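Local coordinates for protein uncharacterized tRNA/rRNA methyltransferase HI_0380 (Haemophilus influenzae, PDB 3ILK) that is of uncharacterised function but probably binds RNA and transfers methyl groups to it from S-adenosyl-L-methionine, at residues Lys42-Asp45 against Glu46-Ala50; Ile118-Thr121 against Asn122-Leu126; Ser153-Leu156 against Arg157-Phe160; Thr91-Pro95 against Arg96-Glu100. All coordinates share one frame; numbering follows the deposited sequence.

Contact 1: Lys42-Asp45 against Glu46-Ala50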
loop_
_atom_site.group_PDB
_atom_site.type_symbol
_atom_site.label_atom_id
_atom_site.label_comp_id
_atom_site.label_asym_id
_atom_site.label_seq_id
_atom_site.Cartn_x
_atom_site.Cartn_y
_atom_site.Cartn_z
ATOM N N LYS A 42 17.890 -16.002 -25.831
ATOM C CA LYS A 42 19.021 -16.911 -25.986
ATOM C C LYS A 42 18.517 -18.335 -25.980
ATOM O O LYS A 42 19.059 -19.242 -26.644
ATOM C CB LYS A 42 19.966 -16.660 -24.827
ATOM C CG LYS A 42 21.199 -17.540 -24.792
ATOM C CD LYS A 42 22.112 -17.024 -23.688
ATOM C CE LYS A 42 23.495 -17.665 -23.801
ATOM N NZ LYS A 42 23.324 -19.108 -24.044
ATOM N N SER A 43 17.498 -18.590 -25.187
ATOM C CA SER A 43 16.977 -19.943 -25.158
ATOM C C SER A 43 15.606 -19.971 -24.511
ATOM O O SER A 43 15.344 -19.226 -23.572
ATOM C CB SER A 43 17.927 -20.822 -24.371
ATOM O OG SER A 43 17.330 -21.131 -23.145
ATOM N N VAL A 44 14.725 -20.811 -25.028
ATOM C CA VAL A 44 13.439 -21.056 -24.357
ATOM C C VAL A 44 13.239 -22.555 -24.295
ATOM O O VAL A 44 13.314 -23.212 -25.310
ATOM C CB VAL A 44 12.227 -20.319 -25.044
ATOM C CG1 VAL A 44 12.647 -19.315 -26.133
ATOM C CG2 VAL A 44 11.144 -21.288 -25.452
ATOM N N ASP A 45 12.981 -23.100 -23.115
ATOM C CA ASP A 45 12.958 -24.553 -22.951
ATOM C C ASP A 45 12.079 -24.858 -21.747
ATOM O O ASP A 45 11.329 -23.990 -21.317
ATOM C CB ASP A 45 14.381 -25.054 -22.716
ATOM C CG ASP A 45 15.029 -24.392 -21.499
ATOM O OD1 ASP A 45 14.300 -24.003 -20.553
ATOM O OD2 ASP A 45 16.267 -24.226 -21.493
ATOM N N GLU A 46 12.202 -26.061 -21.187
ATOM C CA GLU A 46 11.358 -26.465 -20.070
ATOM C C GLU A 46 11.391 -25.464 -18.897
ATOM O O GLU A 46 10.352 -25.164 -18.313
ATOM C CB GLU A 46 11.679 -27.885 -19.614
ATOM C CG GLU A 46 10.707 -28.454 -18.577
ATOM C CD GLU A 46 9.402 -29.010 -19.174
ATOM O OE1 GLU A 46 9.225 -30.261 -19.189
ATOM O OE2 GLU A 46 8.545 -28.195 -19.607
ATOM N N GLN A 47 12.568 -24.921 -18.597
ATOM C CA GLN A 47 12.720 -23.910 -17.552
ATOM C C GLN A 47 11.872 -22.645 -17.759
ATOM O O GLN A 47 11.434 -22.052 -16.773
ATOM C CB GLN A 47 14.196 -23.519 -17.355
ATOM C CG GLN A 47 15.081 -24.638 -16.830
ATOM C CD GLN A 47 14.423 -25.368 -15.683
ATOM O OE1 GLN A 47 14.109 -24.770 -14.639
ATOM N NE2 GLN A 47 14.179 -26.666 -15.875
ATOM N N SER A 48 11.650 -22.238 -19.019
ATOM C CA SER A 48 10.773 -21.111 -19.326
ATOM C C SER A 48 9.351 -21.410 -18.856
ATOM O O SER A 48 8.614 -20.504 -18.412
ATOM C CB SER A 48 10.780 -20.807 -20.834
ATOM O OG SER A 48 12.112 -20.658 -21.312
ATOM N N TYR A 49 8.982 -22.682 -18.964
ATOM C CA TYR A 49 7.674 -23.154 -18.545
ATOM C C TYR A 49 7.600 -23.433 -17.050
ATOM O O TYR A 49 6.678 -22.963 -16.384
ATOM C CB TYR A 49 7.278 -24.393 -19.349
ATOM C CG TYR A 49 7.037 -24.036 -20.790
ATOM C CD1 TYR A 49 5.803 -23.542 -21.188
ATOM C CD2 TYR A 49 8.062 -24.142 -21.750
ATOM C CE1 TYR A 49 5.557 -23.203 -22.512
ATOM C CE2 TYR A 49 7.835 -23.803 -23.080
ATOM C CZ TYR A 49 6.569 -23.326 -23.445
ATOM O OH TYR A 49 6.291 -22.983 -24.743
ATOM N N ALA A 50 8.589 -24.151 -16.534
ATOM C CA ALA A 50 8.685 -24.437 -15.105
ATOM C C ALA A 50 8.567 -23.187 -14.225
ATOM O O ALA A 50 7.777 -23.171 -13.299
ATOM C CB ALA A 50 9.976 -25.181 -14.777
#
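The ring of Tyr49 turns an edge, not a face, to the preceding turn: its CD2 lies 3.3 Å from Asp45 O, with the carbonyl oxygen close to the ring plane. The same aromatic side chain reaches across to helix 56-61, touching Glu56, Val59 and Lys60, and thus ties the short helix 46-50 to the next one. The second flat group, the Asp45 carboxylate, sits over the start of the helix. Its CG is tucked between the backbone N and the carbonyl carbon (chi1 57°), and this brings OD1 to 2.8 Å from Gln47 N. That bond is weak, because the N-H points well aside (122° at the hydrogen). In return, Ser48 OG takes the N-H of Asp45 at 3.2 Å and a much straighter 155°. These two side-chain-to-backbone bonds, running in opposite directions across the first turn, make a capping box with Asp45 at the N-cap. Between them the main chain adds a third tie, Ser48 N to Asp45 O at 2.9 Å, with the donor well above the carbonyl plane. Val44 lies alongside, its CA 3.3 Å from Ser48 OG. Both box oxygens have a further partner in helix 18-31: Asp45 OD1 bonds to Ser18 OG, and Ser48 OG to Ser18 O. Ser18 thereby joins the cap to the neighbouring helix, and the Asp45 carboxylate, placed at a helix N terminus, would be expected to be favoured by the helix dipole.

Contact 2: Ile118-Thr121 against Asn122-Leu126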
loop_
_atom_site.group_PDB
_atom_site.type_symbol
_atom_site.label_atom_id
_atom_site.label_comp_id
_atom_site.label_asym_id
_atom_site.label_seq_id
_atom_site.Cartn_x
_atom_site.Cartn_y
_atom_site.Cartn_z
ATOM N N ILE A 118 22.991 -3.555 -19.423
ATOM C CA ILE A 118 23.416 -3.110 -20.752
ATOM C C ILE A 118 22.413 -2.036 -21.243
ATOM O O ILE A 118 22.798 -0.968 -21.723
ATOM C CB ILE A 118 23.474 -4.303 -21.757
ATOM C CG1 ILE A 118 24.513 -5.357 -21.312
ATOM C CG2 ILE A 118 23.758 -3.788 -23.176
ATOM C CD1 ILE A 118 24.387 -6.691 -22.071
ATOM N N GLY A 119 21.129 -2.355 -21.081
ATOM C CA GLY A 119 20.028 -1.555 -21.512
ATOM C C GLY A 119 19.772 -1.669 -23.010
ATOM O O GLY A 119 20.155 -2.626 -23.660
ATOM N N LEU A 120 19.231 -0.591 -23.553
ATOM C CA LEU A 120 18.933 -0.441 -24.952
ATOM C C LEU A 120 19.983 0.411 -25.676
ATOM O O LEU A 120 20.714 1.222 -25.065
ATOM C CB LEU A 120 17.544 0.254 -25.109
ATOM C CG LEU A 120 16.384 -0.477 -24.394
ATOM C CD1 LEU A 120 15.127 0.437 -24.386
ATOM C CD2 LEU A 120 15.994 -1.843 -25.027
ATOM N N THR A 121 20.041 0.230 -26.995
ATOM C CA THR A 121 21.051 0.851 -27.818
ATOM C C THR A 121 20.516 2.250 -28.056
ATOM O O THR A 121 19.317 2.510 -27.818
ATOM C CB THR A 121 21.269 0.109 -29.190
ATOM O OG1 THR A 121 20.046 0.152 -29.926
ATOM C CG2 THR A 121 21.670 -1.386 -28.978
ATOM N N ASN A 122 21.420 3.133 -28.480
ATOM C CA ASN A 122 21.089 4.417 -29.017
ATOM C C ASN A 122 19.862 4.405 -29.930
ATOM O O ASN A 122 18.951 5.118 -29.649
ATOM C CB ASN A 122 22.278 4.973 -29.819
ATOM C CG ASN A 122 23.016 6.077 -29.115
ATOM O OD1 ASN A 122 22.502 6.702 -28.170
ATOM N ND2 ASN A 122 24.236 6.372 -29.594
ATOM N N GLU A 123 19.892 3.700 -31.061
ATOM C CA GLU A 123 18.730 3.542 -31.958
ATOM C C GLU A 123 17.431 3.122 -31.204
ATOM O O GLU A 123 16.357 3.778 -31.379
ATOM C CB GLU A 123 19.058 2.521 -33.057
ATOM C CG GLU A 123 17.954 2.263 -34.072
ATOM C CD GLU A 123 18.379 1.268 -35.158
ATOM O OE1 GLU A 123 19.279 0.396 -34.915
ATOM O OE2 GLU A 123 17.805 1.367 -36.269
ATOM N N GLU A 124 17.530 2.106 -30.339
ATOM C CA GLU A 124 16.358 1.627 -29.573
ATOM C C GLU A 124 15.803 2.725 -28.655
ATOM O O GLU A 124 14.587 2.951 -28.666
ATOM C CB GLU A 124 16.627 0.360 -28.777
ATOM C CG GLU A 124 16.972 -0.808 -29.755
ATOM C CD GLU A 124 17.709 -1.977 -29.078
ATOM O OE1 GLU A 124 18.099 -1.900 -27.913
ATOM O OE2 GLU A 124 17.927 -2.961 -29.764
ATOM N N LEU A 125 16.685 3.412 -27.892
ATOM C CA LEU A 125 16.259 4.573 -27.062
ATOM C C LEU A 125 15.548 5.640 -27.868
ATOM O O LEU A 125 14.524 6.189 -27.419
ATOM C CB LEU A 125 17.453 5.198 -26.319
ATOM C CG LEU A 125 18.271 4.304 -25.331
ATOM C CD1 LEU A 125 19.545 5.066 -24.845
ATOM C CD2 LEU A 125 17.463 3.824 -24.115
ATOM N N LEU A 126 16.091 5.972 -29.047
ATOM C CA LEU A 126 15.484 7.019 -29.890
ATOM C C LEU A 126 14.092 6.560 -30.322
ATOM O O LEU A 126 13.181 7.371 -30.487
ATOM C CB LEU A 126 16.367 7.356 -31.122
ATOM C CG LEU A 126 15.829 8.375 -32.161
ATOM C CD1 LEU A 126 15.577 9.735 -31.545
ATOM C CD2 LEU A 126 16.776 8.504 -33.393
HETATM O O HOH W 1 20.365 -0.992 -32.351
#
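Thr121 OG1 is gripped from two directions: it accepts from Glu124 N at 3.2 Å, and a water stands 2.7 Å from OG1. The same water donates to Glu123 OE1 at 3.1 Å, so the first turn of the helix is bridged from threonine to glutamate outside the backbone. Thr121 places OG1 there by setting it between its own N and carbonyl carbon (chi1 61°), which leaves the CG2 methyl alongside the Glu124 carboxylate. The Glu124 chain crosses the threonine at a slant, its CG 3.2 Å from Thr121 OG1, and then runs extended back to the main chain, where OE1 receives Thr121 N at 3.0 Å. The exact place of that OE1 is somewhat uncertain, but it also forms a salt bridge with Arg115. Threonine N-cap and glutamate three residues on thus make a capping box, here opening helix 122-126 after the loop that follows strand 109-113. Gly114, at the start of that loop, is assigned by similarity to the S-adenosyl-L-methionine site, and Leu120 lies beside it. The main chain contributes a nearly linear bond, Leu125 N to Thr121 O, 2.8 Å long and 175° at the hydrogen. Below the polar cap the two leucines meet, Leu120 CB against Leu125 CD2 at 3.7 Å, while Leu120 CD2 rests 3.6 Å from Glu124 OE1, the two chains crossing at about a right angle. Leu125 also touches His87, and lies near Ser82, another residue of the presumed cofactor site.

Contact 3: Ser153-Leu156 against Arg157-Phe160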
loop_
_atom_site.group_PDB
_atom_site.type_symbol
_atom_site.label_atom_id
_atom_site.label_comp_id
_atom_site.label_asym_id
_atom_site.label_seq_id
_atom_site.Cartn_x
_atom_site.Cartn_y
_atom_site.Cartn_z
ATOM N N SER A 153 4.281 -3.925 -13.854
ATOM C CA SER A 153 2.945 -4.596 -13.972
ATOM C C SER A 153 2.050 -4.192 -12.821
ATOM O O SER A 153 0.852 -3.897 -13.014
ATOM C CB SER A 153 3.086 -6.136 -13.934
ATOM O OG SER A 153 3.852 -6.619 -15.022
ATOM N N TYR A 154 2.616 -4.186 -11.612
ATOM C CA TYR A 154 1.884 -3.780 -10.441
ATOM C C TYR A 154 1.388 -2.285 -10.592
ATOM O O TYR A 154 0.269 -2.004 -10.343
ATOM C CB TYR A 154 2.730 -3.981 -9.191
ATOM C CG TYR A 154 2.257 -3.172 -7.991
ATOM C CD1 TYR A 154 1.180 -3.616 -7.187
ATOM C CD2 TYR A 154 2.865 -1.998 -7.656
ATOM C CE1 TYR A 154 0.753 -2.872 -6.096
ATOM C CE2 TYR A 154 2.431 -1.247 -6.548
ATOM C CZ TYR A 154 1.379 -1.699 -5.781
ATOM O OH TYR A 154 0.946 -0.993 -4.677
ATOM N N GLU A 155 2.239 -1.368 -11.010
ATOM C CA GLU A 155 1.833 0.038 -11.147
ATOM C C GLU A 155 0.807 0.138 -12.262
ATOM O O GLU A 155 -0.138 0.898 -12.159
ATOM C CB GLU A 155 3.038 0.957 -11.445
ATOM C CG GLU A 155 3.903 1.374 -10.251
ATOM C CD GLU A 155 3.201 2.233 -9.191
ATOM O OE1 GLU A 155 3.903 2.882 -8.410
ATOM O OE2 GLU A 155 1.957 2.292 -9.134
ATOM N N LEU A 156 0.960 -0.670 -13.307
ATOM C CA LEU A 156 -0.071 -0.758 -14.336
ATOM C C LEU A 156 -1.439 -1.199 -13.794
ATOM O O LEU A 156 -2.486 -0.530 -14.031
ATOM C CB LEU A 156 0.363 -1.598 -15.520
ATOM C CG LEU A 156 1.510 -1.053 -16.386
ATOM C CD1 LEU A 156 1.963 -2.212 -17.264
ATOM C CD2 LEU A 156 1.106 0.209 -17.238
ATOM N N ARG A 157 -1.446 -2.259 -13.006
ATOM C CA ARG A 157 -2.694 -2.703 -12.465
ATOM C C ARG A 157 -3.303 -1.636 -11.550
ATOM O O ARG A 157 -4.528 -1.388 -11.604
ATOM C CB ARG A 157 -2.551 -4.010 -11.715
ATOM C CG ARG A 157 -3.905 -4.556 -11.278
ATOM C CD ARG A 157 -3.857 -5.956 -10.659
ATOM N NE ARG A 157 -5.227 -6.417 -10.394
ATOM C CZ ARG A 157 -6.007 -6.990 -11.308
ATOM N NH1 ARG A 157 -5.563 -7.209 -12.530
ATOM N NH2 ARG A 157 -7.238 -7.323 -11.011
HETATM N N MSE A 158 -2.460 -1.013 -10.718
HETATM C CA MSE A 158 -2.944 0.041 -9.791
HETATM C C MSE A 158 -3.536 1.218 -10.568
HETATM O O MSE A 158 -4.520 1.787 -10.146
HETATM C CB MSE A 158 -1.827 0.590 -8.896
HETATM C CG MSE A 158 -1.259 -0.423 -7.918
HETATM SE SE MSE A 158 -2.621 -1.066 -6.664
HETATM C CE MSE A 158 -2.929 0.673 -5.830
ATOM N N ALA A 159 -2.897 1.592 -11.681
ATOM C CA ALA A 159 -3.427 2.672 -12.526
ATOM C C ALA A 159 -4.806 2.296 -13.089
ATOM O O ALA A 159 -5.733 3.092 -13.045
ATOM C CB ALA A 159 -2.445 3.002 -13.642
ATOM N N PHE A 160 -4.913 1.065 -13.594
ATOM C CA PHE A 160 -6.158 0.504 -14.081
ATOM C C PHE A 160 -7.305 0.534 -13.029
ATOM O O PHE A 160 -8.438 0.947 -13.358
ATOM C CB PHE A 160 -5.871 -0.906 -14.624
ATOM C CG PHE A 160 -7.106 -1.726 -14.967
ATOM C CD1 PHE A 160 -7.890 -1.419 -16.088
ATOM C CD2 PHE A 160 -7.445 -2.854 -14.198
ATOM C CE1 PHE A 160 -9.011 -2.191 -16.409
ATOM C CE2 PHE A 160 -8.562 -3.635 -14.511
ATOM C CZ PHE A 160 -9.340 -3.309 -15.615
#
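Tyr154 and Met158, four residues apart on helix 145-169, meet because of their torsions. The tyrosine swings CG anti to the backbone N (chi1 161°), which carries its ring outward from the helix, leaning slightly toward the following turn; the methionine, modelled as selenomethionine, sets CG beside its own N and then bends at both chi2 and chi3, folding back over the ring. The result is a CH-pi contact: Met158 CG stands 3.8 Å from the centroid of the Tyr154 ring, 20° off the normal, displaced toward the rim on the phenol side, where it comes within 3.6 Å of CZ. Selenium lies farther round, 4.6 Å from the same centroid and 43° off the normal, an oblique Met-aromatic contact rather than a stack. Below the side chains the usual i to i+4 bonds of an alpha helix run on, among them Met158 N to Tyr154 O at 2.9 Å and Ala159 N to Glu155 O at 2.9 Å. Met158 CB also passes 4.2 Å from Glu155 OE2. This part of the helix lies at the interface of the dimer: Met158 packs on Pro135 of the second subunit, Tyr154 OH bonds to Glu155 OE1 of that subunit, and the reverse pair forms as well. Glu155 also makes salt bridges with Arg96 of its own chain and with Arg96 of the second subunit. Lying between a hydroxyl and two arginines, the buried carboxylate has its charge matched and is probably held ionised.

Contact 4: Thr91-Pro95 against Arg96-Glu100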
loop_
_atom_site.group_PDB
_atom_site.type_symbol
_atom_site.label_atom_id
_atom_site.label_comp_id
_atom_site.label_asym_id
_atom_site.label_seq_id
_atom_site.Cartn_x
_atom_site.Cartn_y
_atom_site.Cartn_z
ATOM N N THR A 91 12.759 13.062 -21.231
ATOM C CA THR A 91 11.732 12.046 -21.471
ATOM C C THR A 91 11.763 10.917 -20.465
ATOM O O THR A 91 11.055 9.935 -20.646
ATOM C CB THR A 91 11.919 11.371 -22.857
ATOM O OG1 THR A 91 13.251 10.825 -22.951
ATOM C CG2 THR A 91 11.647 12.369 -24.045
ATOM N N LEU A 92 12.568 11.071 -19.412
ATOM C CA LEU A 92 12.613 10.126 -18.293
ATOM C C LEU A 92 11.385 10.244 -17.416
ATOM O O LEU A 92 10.998 11.337 -17.068
ATOM C CB LEU A 92 13.829 10.409 -17.407
ATOM C CG LEU A 92 15.159 9.865 -17.934
ATOM C CD1 LEU A 92 16.253 10.616 -17.133
ATOM C CD2 LEU A 92 15.243 8.336 -17.767
ATOM N N ILE A 93 10.767 9.126 -17.065
ATOM C CA ILE A 93 9.564 9.121 -16.202
ATOM C C ILE A 93 9.703 7.963 -15.246
ATOM O O ILE A 93 10.467 7.095 -15.511
ATOM C CB ILE A 93 8.273 8.899 -17.018
ATOM C CG1 ILE A 93 8.389 7.626 -17.887
ATOM C CG2 ILE A 93 7.958 10.113 -17.867
ATOM C CD1 ILE A 93 7.167 7.411 -18.698
ATOM N N GLU A 94 8.950 7.935 -14.144
ATOM C CA GLU A 94 9.012 6.774 -13.250
ATOM C C GLU A 94 7.679 6.015 -13.342
ATOM O O GLU A 94 6.766 6.505 -14.007
ATOM C CB GLU A 94 9.324 7.222 -11.816
ATOM C CG GLU A 94 10.678 7.945 -11.735
ATOM C CD GLU A 94 10.870 8.734 -10.475
ATOM O OE1 GLU A 94 12.000 9.195 -10.284
ATOM O OE2 GLU A 94 9.929 8.877 -9.663
ATOM N N PRO A 95 7.597 4.801 -12.746
ATOM C CA PRO A 95 6.493 3.868 -12.996
ATOM C C PRO A 95 5.082 4.388 -12.706
ATOM O O PRO A 95 4.154 4.019 -13.419
ATOM C CB PRO A 95 6.803 2.720 -12.036
ATOM C CG PRO A 95 8.293 2.706 -11.980
ATOM C CD PRO A 95 8.591 4.177 -11.852
ATOM N N ARG A 96 4.925 5.221 -11.684
ATOM C CA ARG A 96 3.602 5.779 -11.398
ATOM C C ARG A 96 3.095 6.661 -12.558
ATOM O O ARG A 96 2.043 6.400 -13.111
ATOM C CB ARG A 96 3.611 6.554 -10.074
ATOM C CG ARG A 96 2.264 6.618 -9.457
ATOM C CD ARG A 96 2.325 6.716 -7.941
ATOM N NE ARG A 96 2.910 5.517 -7.332
ATOM C CZ ARG A 96 3.251 5.405 -6.040
ATOM N NH1 ARG A 96 3.767 4.260 -5.600
ATOM N NH2 ARG A 96 3.081 6.429 -5.186
ATOM N N GLU A 97 3.842 7.699 -12.928
ATOM C CA GLU A 97 3.453 8.554 -14.064
ATOM C C GLU A 97 3.359 7.715 -15.322
ATOM O O GLU A 97 2.475 7.869 -16.113
ATOM C CB GLU A 97 4.480 9.652 -14.323
ATOM C CG GLU A 97 3.924 10.829 -15.152
ATOM C CD GLU A 97 5.017 11.776 -15.698
ATOM O OE1 GLU A 97 6.120 11.871 -15.084
ATOM O OE2 GLU A 97 4.755 12.447 -16.732
ATOM N N CYS A 98 4.296 6.806 -15.501
ATOM C CA CYS A 98 4.265 5.972 -16.689
ATOM C C CYS A 98 2.928 5.193 -16.838
ATOM O O CYS A 98 2.324 5.188 -17.911
ATOM C CB CYS A 98 5.406 4.991 -16.652
ATOM S SG CYS A 98 5.370 4.032 -18.153
ATOM N N ALA A 99 2.484 4.566 -15.740
ATOM C CA ALA A 99 1.221 3.808 -15.709
ATOM C C ALA A 99 0.002 4.709 -15.982
ATOM O O ALA A 99 -0.944 4.322 -16.701
ATOM C CB ALA A 99 1.079 3.077 -14.346
ATOM N N GLU A 100 0.014 5.919 -15.435
ATOM C CA GLU A 100 -1.097 6.814 -15.721
ATOM C C GLU A 100 -1.187 7.128 -17.209
ATOM O O GLU A 100 -2.290 7.167 -17.755
ATOM C CB GLU A 100 -1.002 8.110 -14.943
ATOM C CG GLU A 100 -1.256 7.902 -13.476
ATOM C CD GLU A 100 -0.809 9.087 -12.679
ATOM O OE1 GLU A 100 -0.528 8.902 -11.464
ATOM O OE2 GLU A 100 -0.710 10.191 -13.284
HETATM O O HOH W 2 7.587 10.464 -13.380
#
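Ile93 and Glu97 cross at about a right angle, the methyl CG2 of the isoleucine lying over a face of the Glu97 carboxylate, 3.8 Å from Glu97 OE1. The other branch points elsewhere: CG1 takes the crowded position between backbone N and carbonyl carbon (chi1 53°), so that its extended CD1 reaches the inner side of the first helical turn, 3.6 Å from Cys98 CB and 3.9 Å from Cys98 SG. One isoleucine therefore divides its two branches between a polar and an apolar neighbour. Glu97 OE1 does not turn to the main chain directly; a water donates to it at 2.7 Å and accepts from Glu94 N at 3.0 Å. With Glu94 at the N-cap position, this water stands in for a direct bond from the Glu97 side chain to the N-cap N-H. Pro95 follows in the first turn, where its lack of an N-H costs no helical bond. The regular i to i+4 pattern starts at once, Cys98 N to Glu94 O at 2.9 Å and 162°, followed by Ala99 N to Pro95 O at 2.9 Å, whose donor is tilted 33° from the carbonyl plane. Arg96 sends its chain away from this turn, toward Glu155 at the dimer interface, and packs on Met158 of the second subunit. Pro95 packs on Leu132 and lies near Ile134, assigned by similarity to the S-adenosyl-L-methionine site. Strand 92-93, outermost in this chain's sheet, running through Glu94 at the N-cap position into helix 95-104, is a strand-to-helix connection of the parallel alpha/beta sheet of this SPOUT-clan domain.

How the contacts relate
Followed from the N terminus, the order is contact 1, contact 4, contact 2, contact 3; each is one unbroken stretch, so none nests within or crosses another. Contact 1 turns the loop after strand 35-39 into helix 46-50; contact 4 takes strand 92-93, outermost in this chain's sheet, into helix 95-104; contact 2 leads the loop after strand 109-113 into helix 122-126. Contact 3 closes no loop, lying midway along helix 145-169. Contacts 3 and 4 touch, with Ala99 packed against Ala159, so helices 95-104 and 145-169 meet there, and both contacts reach the second subunit. Contact 2 lies about 7 Å from contact 4 between nearest atoms, and contact 1 stands apart at the surface.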